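Local coordinates for protein glutathione transferase (Phanerochaete chrysosporium, PDB 4F0C) that probably conjugates glutathione to electrophilic compounds, as other glutathione transferases do, and binds oxidized glutathione disulfide in a site that both subunits of the dimer help to form, at residues A[121-126]-A[134-139]; A[114-119]-A[141-146]; A[183-186]-A[190-193]. All coordinates share one frame; numbering follows the deposited sequence.

Contact 1: A[121-126]-A[134-139]; sequences GWFLAV and PTIAER. With GDS (oxidized glutathione disulfide), chain B; SO4 (sulfate ion), chain E.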
# COMPACT_ATOMS: atom_id res chain seq x y z
N GLY A 121 3.61 15.10 6.00
CA GLY A 121 3.43 16.18 5.04
C GLY A 121 2.18 17.00 5.31
O GLY A 121 2.21 18.23 5.28
N TRP A 122 1.07 16.30 5.58
CA TRP A 122 -0.20 16.95 5.90
C TRP A 122 -0.04 17.84 7.12
O TRP A 122 -0.26 19.06 7.03
CB TRP A 122 -1.30 15.92 6.17
CG TRP A 122 -2.64 16.54 6.48
CD1 TRP A 122 -3.27 16.61 7.69
CD2 TRP A 122 -3.52 17.19 5.54
NE1 TRP A 122 -4.48 17.27 7.56
CE2 TRP A 122 -4.65 17.63 6.25
CE3 TRP A 122 -3.45 17.44 4.16
CZ2 TRP A 122 -5.71 18.29 5.63
CZ3 TRP A 122 -4.50 18.10 3.55
CH2 TRP A 122 -5.62 18.52 4.28
N PHE A 123 0.33 17.26 8.25
CA PHE A 123 0.41 18.05 9.49
C PHE A 123 1.52 19.13 9.52
O PHE A 123 1.41 20.10 10.27
CB PHE A 123 0.45 17.15 10.73
CG PHE A 123 -0.84 16.43 10.98
CD1 PHE A 123 -1.95 17.12 11.48
CD2 PHE A 123 -0.97 15.07 10.70
CE1 PHE A 123 -3.16 16.46 11.70
CE2 PHE A 123 -2.17 14.41 10.92
CZ PHE A 123 -3.27 15.10 11.42
N LEU A 124 2.56 18.98 8.70
CA LEU A 124 3.64 19.97 8.66
C LEU A 124 3.52 21.08 7.62
O LEU A 124 3.87 22.23 7.90
CB LEU A 124 4.98 19.30 8.38
CG LEU A 124 5.56 18.48 9.51
CD1 LEU A 124 6.71 17.67 8.93
CD2 LEU A 124 6.01 19.40 10.65
N ALA A 125 3.07 20.73 6.41
CA ALA A 125 3.34 21.57 5.23
C ALA A 125 2.18 21.77 4.26
O ALA A 125 2.11 22.79 3.56
CB ALA A 125 4.54 21.00 4.45
N VAL A 126 1.29 20.79 4.19
CA VAL A 126 0.38 20.70 3.05
C VAL A 126 -1.07 20.95 3.43
O VAL A 126 -1.87 21.39 2.61
CB VAL A 126 0.57 19.34 2.32
CG1 VAL A 126 -0.77 18.68 2.01
CG2 VAL A 126 1.42 19.53 1.07
N PRO A 134 2.59 20.60 14.25
CA PRO A 134 3.89 19.94 14.48
C PRO A 134 3.91 18.85 15.58
O PRO A 134 4.70 17.91 15.47
CB PRO A 134 4.81 21.10 14.85
CG PRO A 134 4.19 22.28 14.15
CD PRO A 134 2.71 22.06 14.28
N THR A 135 3.06 18.96 16.60
CA THR A 135 2.98 17.90 17.62
C THR A 135 2.45 16.57 17.08
O THR A 135 3.03 15.50 17.32
CB THR A 135 2.11 18.32 18.82
OG1 THR A 135 2.65 19.50 19.42
CG2 THR A 135 2.05 17.21 19.86
N ILE A 136 1.33 16.62 16.36
CA ILE A 136 0.81 15.41 15.75
C ILE A 136 1.77 14.97 14.66
O ILE A 136 2.01 13.78 14.48
CB ILE A 136 -0.61 15.61 15.16
CG1 ILE A 136 -1.63 15.80 16.30
CG2 ILE A 136 -1.02 14.45 14.26
CD1 ILE A 136 -1.76 14.58 17.22
N ALA A 137 2.34 15.94 13.94
CA ALA A 137 3.32 15.61 12.89
C ALA A 137 4.50 14.82 13.42
O ALA A 137 5.05 13.98 12.71
CB ALA A 137 3.82 16.88 12.17
N GLU A 138 4.91 15.08 14.66
CA GLU A 138 6.08 14.39 15.21
C GLU A 138 5.91 12.87 15.21
O GLU A 138 6.88 12.14 15.01
CB GLU A 138 6.45 14.88 16.61
CG GLU A 138 7.70 14.18 17.10
CD GLU A 138 8.34 14.90 18.26
OE1 GLU A 138 7.75 15.87 18.76
OE2 GLU A 138 9.45 14.49 18.65
N ARG A 139 4.69 12.38 15.45
CA ARG A 139 4.43 10.95 15.36
C ARG A 139 4.84 10.40 14.00
O ARG A 139 5.45 9.32 13.90
CB ARG A 139 2.92 10.67 15.63
CG ARG A 139 2.37 9.38 14.96
CD ARG A 139 0.90 9.08 15.42
NE ARG A 139 0.31 7.96 14.68
CZ ARG A 139 0.51 6.67 14.93
NH1 ARG A 139 1.29 6.29 15.93
NH2 ARG A 139 -0.07 5.73 14.18
N1 GDS B . 1.26 -2.85 5.24
CA1 GDS B . 1.47 -3.91 6.31
C1 GDS B . 0.74 -5.25 5.93
OE1 GDS B . -0.36 -5.20 5.30
OE2 GDS B . 1.34 -6.33 6.22
CB1 GDS B . 0.96 -3.43 7.71
CG1 GDS B . 1.20 -4.52 8.79
CD1 GDS B . 0.85 -3.96 10.13
O1 GDS B . 0.43 -2.83 10.33
N2 GDS B . 1.05 -4.84 11.17
CA2 GDS B . 0.80 -4.46 12.57
C2 GDS B . 2.07 -4.57 13.38
O2 GDS B . 2.81 -5.55 13.23
CB2 GDS B . -0.20 -5.43 13.24
SG2 GDS B . -1.86 -5.17 12.58
N3 GDS B . 2.29 -3.62 14.31
CA3 GDS B . 3.45 -3.70 15.14
C3 GDS B . 4.16 -2.35 15.23
OE3 GDS B . 5.04 -2.21 16.10
OE4 GDS B . 3.83 -1.52 14.36
N4 GDS B . -1.50 -0.74 10.11
CA4 GDS B . -1.70 0.10 8.92
C4 GDS B . -2.01 -0.82 7.71
OE5 GDS B . -2.61 -1.91 7.92
OE6 GDS B . -1.63 -0.40 6.60
C5 GDS B . -1.90 -0.30 11.35
O5 GDS B . -2.43 0.79 11.56
CA5 GDS B . -1.67 -1.24 12.53
N5 GDS B . -1.49 -0.46 13.79
CB5 GDS B . -2.90 -2.15 12.64
SG5 GDS B . -2.57 -3.54 13.79
CA6 GDS B . 2.02 1.25 15.14
C6 GDS B . 1.55 2.76 15.12
OE7 GDS B . 2.29 3.62 15.65
OE8 GDS B . 0.47 3.00 14.54
N6 GDS B . 3.46 1.17 15.38
CB6 GDS B . 1.19 0.53 16.24
CG6 GDS B . -0.26 0.25 15.81
CD6 GDS B . -0.30 -0.60 14.54
O6 GDS B . 0.58 -1.38 14.17
S SO4 E . 3.93 7.75 18.60
O1 SO4 E . 4.09 6.56 19.45
O2 SO4 E . 2.62 7.70 17.96
O3 SO4 E . 4.01 8.98 19.38
O4 SO4 E . 5.00 7.78 17.61

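Contact 2: A[114-119]-A[141-146]; sequences GPYFGQ and QKEILR. With GDS (oxidized glutathione disulfide), chain C.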
# COMPACT_ATOMS: atom_id res chain seq x y z
N GLY A 114 4.59 5.91 1.57
CA GLY A 114 3.63 6.94 1.14
C GLY A 114 2.65 7.43 2.22
O GLY A 114 2.58 8.62 2.51
N PRO A 115 1.88 6.50 2.83
CA PRO A 115 0.79 6.97 3.68
C PRO A 115 1.32 7.66 4.94
O PRO A 115 0.78 8.70 5.30
CB PRO A 115 0.03 5.67 4.03
CG PRO A 115 0.28 4.77 2.82
CD PRO A 115 1.78 5.05 2.57
N TYR A 116 2.39 7.15 5.54
CA TYR A 116 2.90 7.72 6.78
C TYR A 116 3.69 8.99 6.48
O TYR A 116 3.58 9.98 7.20
CB TYR A 116 3.81 6.70 7.49
CG TYR A 116 2.99 5.57 8.07
CD1 TYR A 116 2.40 5.67 9.33
CD2 TYR A 116 2.78 4.40 7.34
CE1 TYR A 116 1.62 4.61 9.87
CE2 TYR A 116 1.99 3.34 7.86
CZ TYR A 116 1.42 3.45 9.12
OH TYR A 116 0.65 2.40 9.62
N PHE A 117 4.51 8.96 5.44
CA PHE A 117 5.27 10.17 5.06
C PHE A 117 4.24 11.27 4.71
O PHE A 117 4.41 12.46 5.03
CB PHE A 117 6.19 9.92 3.85
CG PHE A 117 7.45 9.15 4.15
CD1 PHE A 117 7.46 8.04 5.02
CD2 PHE A 117 8.65 9.49 3.51
CE1 PHE A 117 8.65 7.32 5.25
CE2 PHE A 117 9.84 8.78 3.71
CZ PHE A 117 9.84 7.68 4.59
N GLY A 118 3.17 10.86 4.05
CA GLY A 118 2.09 11.77 3.71
C GLY A 118 1.40 12.41 4.91
O GLY A 118 0.98 13.57 4.82
N GLN A 119 1.26 11.68 6.02
CA GLN A 119 0.62 12.29 7.20
C GLN A 119 1.56 13.33 7.79
O GLN A 119 1.11 14.39 8.21
CB GLN A 119 0.25 11.26 8.27
CG GLN A 119 -0.69 10.16 7.79
CD GLN A 119 -1.73 10.70 6.86
OE1 GLN A 119 -2.62 11.47 7.26
NE2 GLN A 119 -1.64 10.30 5.58
N GLN A 141 6.88 12.03 11.70
CA GLN A 141 8.33 12.22 11.52
C GLN A 141 9.13 11.06 12.15
O GLN A 141 10.11 10.56 11.58
CB GLN A 141 8.76 13.55 12.13
CG GLN A 141 8.19 14.76 11.38
CD GLN A 141 8.49 16.03 12.11
OE1 GLN A 141 8.02 16.22 13.24
NE2 GLN A 141 9.32 16.89 11.51
N LYS A 142 8.71 10.62 13.33
CA LYS A 142 9.35 9.45 13.94
C LYS A 142 9.18 8.20 13.06
O LYS A 142 10.11 7.38 12.95
CB LYS A 142 8.78 9.21 15.34
CG LYS A 142 9.35 10.15 16.40
CD LYS A 142 8.56 10.08 17.71
CE LYS A 142 9.28 10.82 18.84
NZ LYS A 142 8.37 11.03 19.99
N GLU A 143 8.02 8.05 12.44
CA GLU A 143 7.78 6.92 11.53
C GLU A 143 8.66 7.01 10.28
O GLU A 143 9.15 6.01 9.77
CB GLU A 143 6.29 6.81 11.12
CG GLU A 143 5.97 5.57 10.25
CD GLU A 143 6.16 4.21 10.98
OE1 GLU A 143 6.46 4.21 12.19
OE2 GLU A 143 6.02 3.16 10.34
N ILE A 144 8.86 8.23 9.78
CA ILE A 144 9.83 8.40 8.70
C ILE A 144 11.21 7.85 9.09
O ILE A 144 11.82 7.11 8.33
CB ILE A 144 9.96 9.90 8.28
CG1 ILE A 144 8.66 10.32 7.58
CG2 ILE A 144 11.20 10.11 7.45
CD1 ILE A 144 8.53 11.86 7.35
N LEU A 145 11.70 8.24 10.26
CA LEU A 145 13.02 7.76 10.73
C LEU A 145 13.01 6.25 10.90
O LEU A 145 14.04 5.58 10.67
CB LEU A 145 13.42 8.44 12.04
CG LEU A 145 13.50 9.97 12.03
CD1 LEU A 145 14.06 10.49 13.36
CD2 LEU A 145 14.38 10.40 10.86
N ARG A 146 11.87 5.70 11.34
CA ARG A 146 11.78 4.25 11.53
C ARG A 146 11.93 3.55 10.17
O ARG A 146 12.67 2.55 10.04
CB ARG A 146 10.47 3.82 12.20
CG ARG A 146 10.51 2.35 12.71
CD ARG A 146 9.10 1.77 12.99
NE ARG A 146 8.31 1.68 11.76
CZ ARG A 146 8.38 0.68 10.89
NH1 ARG A 146 9.21 -0.36 11.09
NH2 ARG A 146 7.61 0.71 9.81
N1 GDS C . -1.79 5.08 -2.87
CA1 GDS C . -2.00 6.16 -3.91
C1 GDS C . -0.93 6.07 -5.06
OE1 GDS C . 0.25 5.69 -4.78
OE2 GDS C . -1.34 6.32 -6.23
CB1 GDS C . -1.94 7.60 -3.28
CG1 GDS C . -2.17 8.69 -4.35
CD1 GDS C . -2.28 10.02 -3.67
O1 GDS C . -2.16 10.20 -2.47
N2 GDS C . -2.52 11.06 -4.54
CA2 GDS C . -2.68 12.45 -4.05
C2 GDS C . -4.04 12.97 -4.42
O2 GDS C . -4.50 12.75 -5.55
CB2 GDS C . -1.68 13.40 -4.75
SG2 GDS C . -0.01 13.09 -4.14
N3 GDS C . -4.67 13.75 -3.51
CA3 GDS C . -5.95 14.31 -3.83
C3 GDS C . -6.93 14.13 -2.68
OE3 GDS C . -8.00 14.77 -2.71
OE4 GDS C . -6.60 13.28 -1.82
N4 GDS C . -0.73 10.22 0.00
CA4 GDS C . -0.45 9.04 0.82
C4 GDS C . 0.32 8.00 -0.06
OE5 GDS C . 1.08 8.43 -0.96
OE6 GDS C . 0.12 6.81 0.23
C5 GDS C . -0.73 11.48 0.56
O5 GDS C . -0.50 11.70 1.75
CA5 GDS C . -1.01 12.66 -0.36
N5 GDS C . -1.64 13.78 0.40
CB5 GDS C . 0.32 13.10 -0.97
SG5 GDS C . 0.05 14.28 -2.35
CA6 GDS C . -5.65 14.19 1.31
C6 GDS C . -5.53 14.13 2.89
OE7 GDS C . -6.53 14.42 3.57
OE8 GDS C . -4.42 13.78 3.35
N6 GDS C . -7.06 14.11 0.92
CB6 GDS C . -4.96 15.50 0.84
CG6 GDS C . -3.42 15.42 0.88
CD6 GDS C . -2.91 14.27 0.03
O6 GDS C . -3.50 13.78 -0.95

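Contact 3: A[183-186]-A[190-193]; sequences LLVK and GFDF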
# COMPACT_ATOMS: atom_id res chain seq x y z
N LEU A 183 12.31 18.19 3.35
CA LEU A 183 11.21 18.92 3.95
C LEU A 183 10.77 18.29 5.27
O LEU A 183 10.91 18.91 6.33
CB LEU A 183 10.04 19.02 2.98
CG LEU A 183 8.80 19.72 3.54
CD1 LEU A 183 9.09 21.21 3.78
CD2 LEU A 183 7.60 19.53 2.62
N LEU A 184 10.30 17.05 5.21
CA LEU A 184 9.56 16.44 6.32
C LEU A 184 10.38 16.24 7.60
O LEU A 184 9.86 16.41 8.69
CB LEU A 184 8.89 15.13 5.89
CG LEU A 184 8.10 15.23 4.58
CD1 LEU A 184 7.61 13.87 4.18
CD2 LEU A 184 6.93 16.20 4.73
N VAL A 185 11.65 15.86 7.47
CA VAL A 185 12.50 15.72 8.66
C VAL A 185 13.74 16.59 8.58
O VAL A 185 14.63 16.45 9.39
CB VAL A 185 12.89 14.24 8.97
CG1 VAL A 185 11.65 13.46 9.43
CG2 VAL A 185 13.54 13.55 7.74
N LYS A 186 13.78 17.52 7.62
CA LYS A 186 14.89 18.47 7.57
C LYS A 186 14.80 19.33 8.83
O LYS A 186 13.76 19.93 9.10
CB LYS A 186 14.82 19.34 6.32
CG LYS A 186 15.94 20.39 6.26
CD LYS A 186 15.92 21.12 4.94
CE LYS A 186 17.00 22.21 4.94
NZ LYS A 186 16.89 23.05 3.72
N GLY A 190 18.07 17.26 14.75
CA GLY A 190 19.43 17.19 14.25
C GLY A 190 19.62 16.27 13.06
O GLY A 190 20.75 15.88 12.74
N PHE A 191 18.52 15.92 12.40
CA PHE A 191 18.56 14.99 11.27
C PHE A 191 19.67 15.34 10.29
O PHE A 191 19.77 16.48 9.85
CB PHE A 191 17.23 14.99 10.52
CG PHE A 191 17.25 14.15 9.25
CD1 PHE A 191 17.17 12.76 9.32
CD2 PHE A 191 17.34 14.76 7.99
CE1 PHE A 191 17.18 11.98 8.15
CE2 PHE A 191 17.37 13.97 6.83
CZ PHE A 191 17.28 12.59 6.90
N ASP A 192 20.49 14.35 9.94
CA ASP A 192 21.55 14.51 8.95
C ASP A 192 21.49 13.20 8.15
O ASP A 192 21.80 12.15 8.70
CB ASP A 192 22.91 14.70 9.64
CG ASP A 192 24.06 14.95 8.65
OD1 ASP A 192 24.21 14.19 7.67
OD2 ASP A 192 24.83 15.91 8.85
N PHE A 193 21.03 13.26 6.91
CA PHE A 193 20.73 12.05 6.13
C PHE A 193 21.95 11.13 6.04
O PHE A 193 21.88 9.95 6.41
CB PHE A 193 20.28 12.46 4.72
CG PHE A 193 19.68 11.35 3.88
CD1 PHE A 193 19.10 10.23 4.45
CD2 PHE A 193 19.68 11.46 2.49
CE1 PHE A 193 18.54 9.23 3.64
CE2 PHE A 193 19.13 10.49 1.68
CZ PHE A 193 18.55 9.38 2.25

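Contact 1: A[121-126]-A[134-139]
The ring of F123 lies between two side chains: I136 CG2 sits over the centre of one face, and the indole atom CD1 of its chain neighbour W122 covers the centre of the other. On the I136 side the contact is a CH-pi interaction, with CG2 3.5 Å from the centroid of the F123 ring and close to its normal. With chi1 of I136 at -70°, CG1 folds beside the backbone N and CG2 is left anti to it, aimed at the ring.

The other flat group is the guanidinium of R139, which works through its edge. NH2 of R139 gives a nearly straight bond of 2.8 Å to OE8 of the chain B glutathione disulfide (173°), while its NH1 is shared between OE7 of the same carboxylate and O2 of a sulfate ion that probably comes from the crystallisation liquor. This ligand is hydrogen-bonded mostly by the second subunit, so R139 reaches across the dimer to complete its site.

Beside the F123 ring, A137 CB fits between F123 CB and L124 CG, at 3.7 and 3.6 Å respectively. The contact across the segments is thus apolar. Helix 96-126 ends in a wider pi-type turn over 122-126, where G121 O accepts from both A125 N and V126 N.

Helices 96-126 and 134-155 form a helical hairpin here, their local axes 8.1 Å apart at 134°, and the second subunit packs on it with its own I136 against I136 and Y140 against F123.

Contact 2: A[114-119]-A[141-146]
I144 lays CG1 over one face of the F117 ring, off centre toward the rim, a CH-pi contact of 3.7 Å from CG1 to the ring centroid. Its other branch, CG2, follows on the same side, 4.0 Å from F117 CZ. Next to this pair, E143 meets Y116 through carbon: E143 CG is 3.7 Å from Y116 CB. Because the E143 side chain starts anti to the backbone N (chi1 -176°) and then bends at chi2 (65°), OE2 comes to lie over a face of the Y116 ring, with carboxylate and ring planes 46° apart.

That carboxylate is held in turn by R146, which grips it side-on within the same helix, NE to OE1 and NH2 to OE2, the latter at 3.0 Å. R146 NH2 also bonds N55 OD1 of the second subunit, and Y116 OH makes a weak bond to R57 there, so this edge of the contact belongs to the dimer interface. The pair of helices, 96-126 and 134-155, belongs to the all-helical C-terminal domain of the GST fold; the side of 114-119 turned from helix 134-155 lines one bound glutathione disulfide, chain C, and the Y116 side chain comes close to the other, chain B.

On the chain C side, the helix is kinked where the N atoms of P115 and Y116 lack a bond to the preceding turn, and OE6 of that ligand lies 3.2 Å from P115 N. G118 has no side chain, which lets O5 of the same ligand come within 3.2 Å of its CA. Q119 folds back so that NE2 bonds P115 O at 2.9 Å, while its OE1 accepts from Y140 OH and R139 NH2 of the second subunit.

Contact 3: A[183-186]-A[190-193]
V185 CG2 points straight down onto the middle of the F191 ring: it is 3.7 Å from the centroid and only 2° off the ring normal, close to an ideal CH-pi geometry. All six ring carbons are therefore nearly equidistant from this one methyl; the distance to F191 CZ is 4.0 Å. CG2 occupies the crowded position between backbone N and carbonyl carbon (V185 chi1 -69°), which leaves CG1 beside the N and turned to other neighbours. The same residue also closes on the ring's root, with V185 O 3.2 Å from F191 CB. F191 in turn starts anti to its own N (chi1 174°), and this swings the ring back across V185. The opposite face of the ring is covered toward its rim by the backbone N of F193, 3.7 Å above the plane.

The setting is a short loop in the helical C-terminal domain that turns the chain back between helices 174-184 and 193-196: helix 174-184 ends, V185 is the first residue to leave helical backbone angles, and the chain returns to start the second helix. D192 is the N-cap of this new helix, its OD1 accepting from K195 N.

V185 is buried against Q141 and I144 of helix 134-155; F191, partly exposed, packs on L145 of that helix and on V181 of helix 174-184.

The outer side is much looser. K186 is exposed and its CB is directed away from 190-193; CA comes no nearer than 4.5 Å to F191 CD2, and the fully extended side chain leaves the contact altogether.

Overall arrangement
All three contacts lie in the helical C-terminal domain, on one side of the chain's centre. Contacts 1 and 2 share helices 96-126 and 134-155, their centres about 10 Å apart, with contact 1 nested inside the chain loop that contact 2 closes. Contact 3 follows later in the sequence, where helix 174-184 ends, its centre about 14 Å from that of contact 1 and 12 Å from that of contact 2. L184 joins it to both: its O probably accepts from Q141 NE2, and its CD2 packs on G121. Contacts 1 and 2 touch the second subunit and bound glutathione disulfide, whereas contact 3 touches no other chain, so the hairpin combines dimer interface and ligand site.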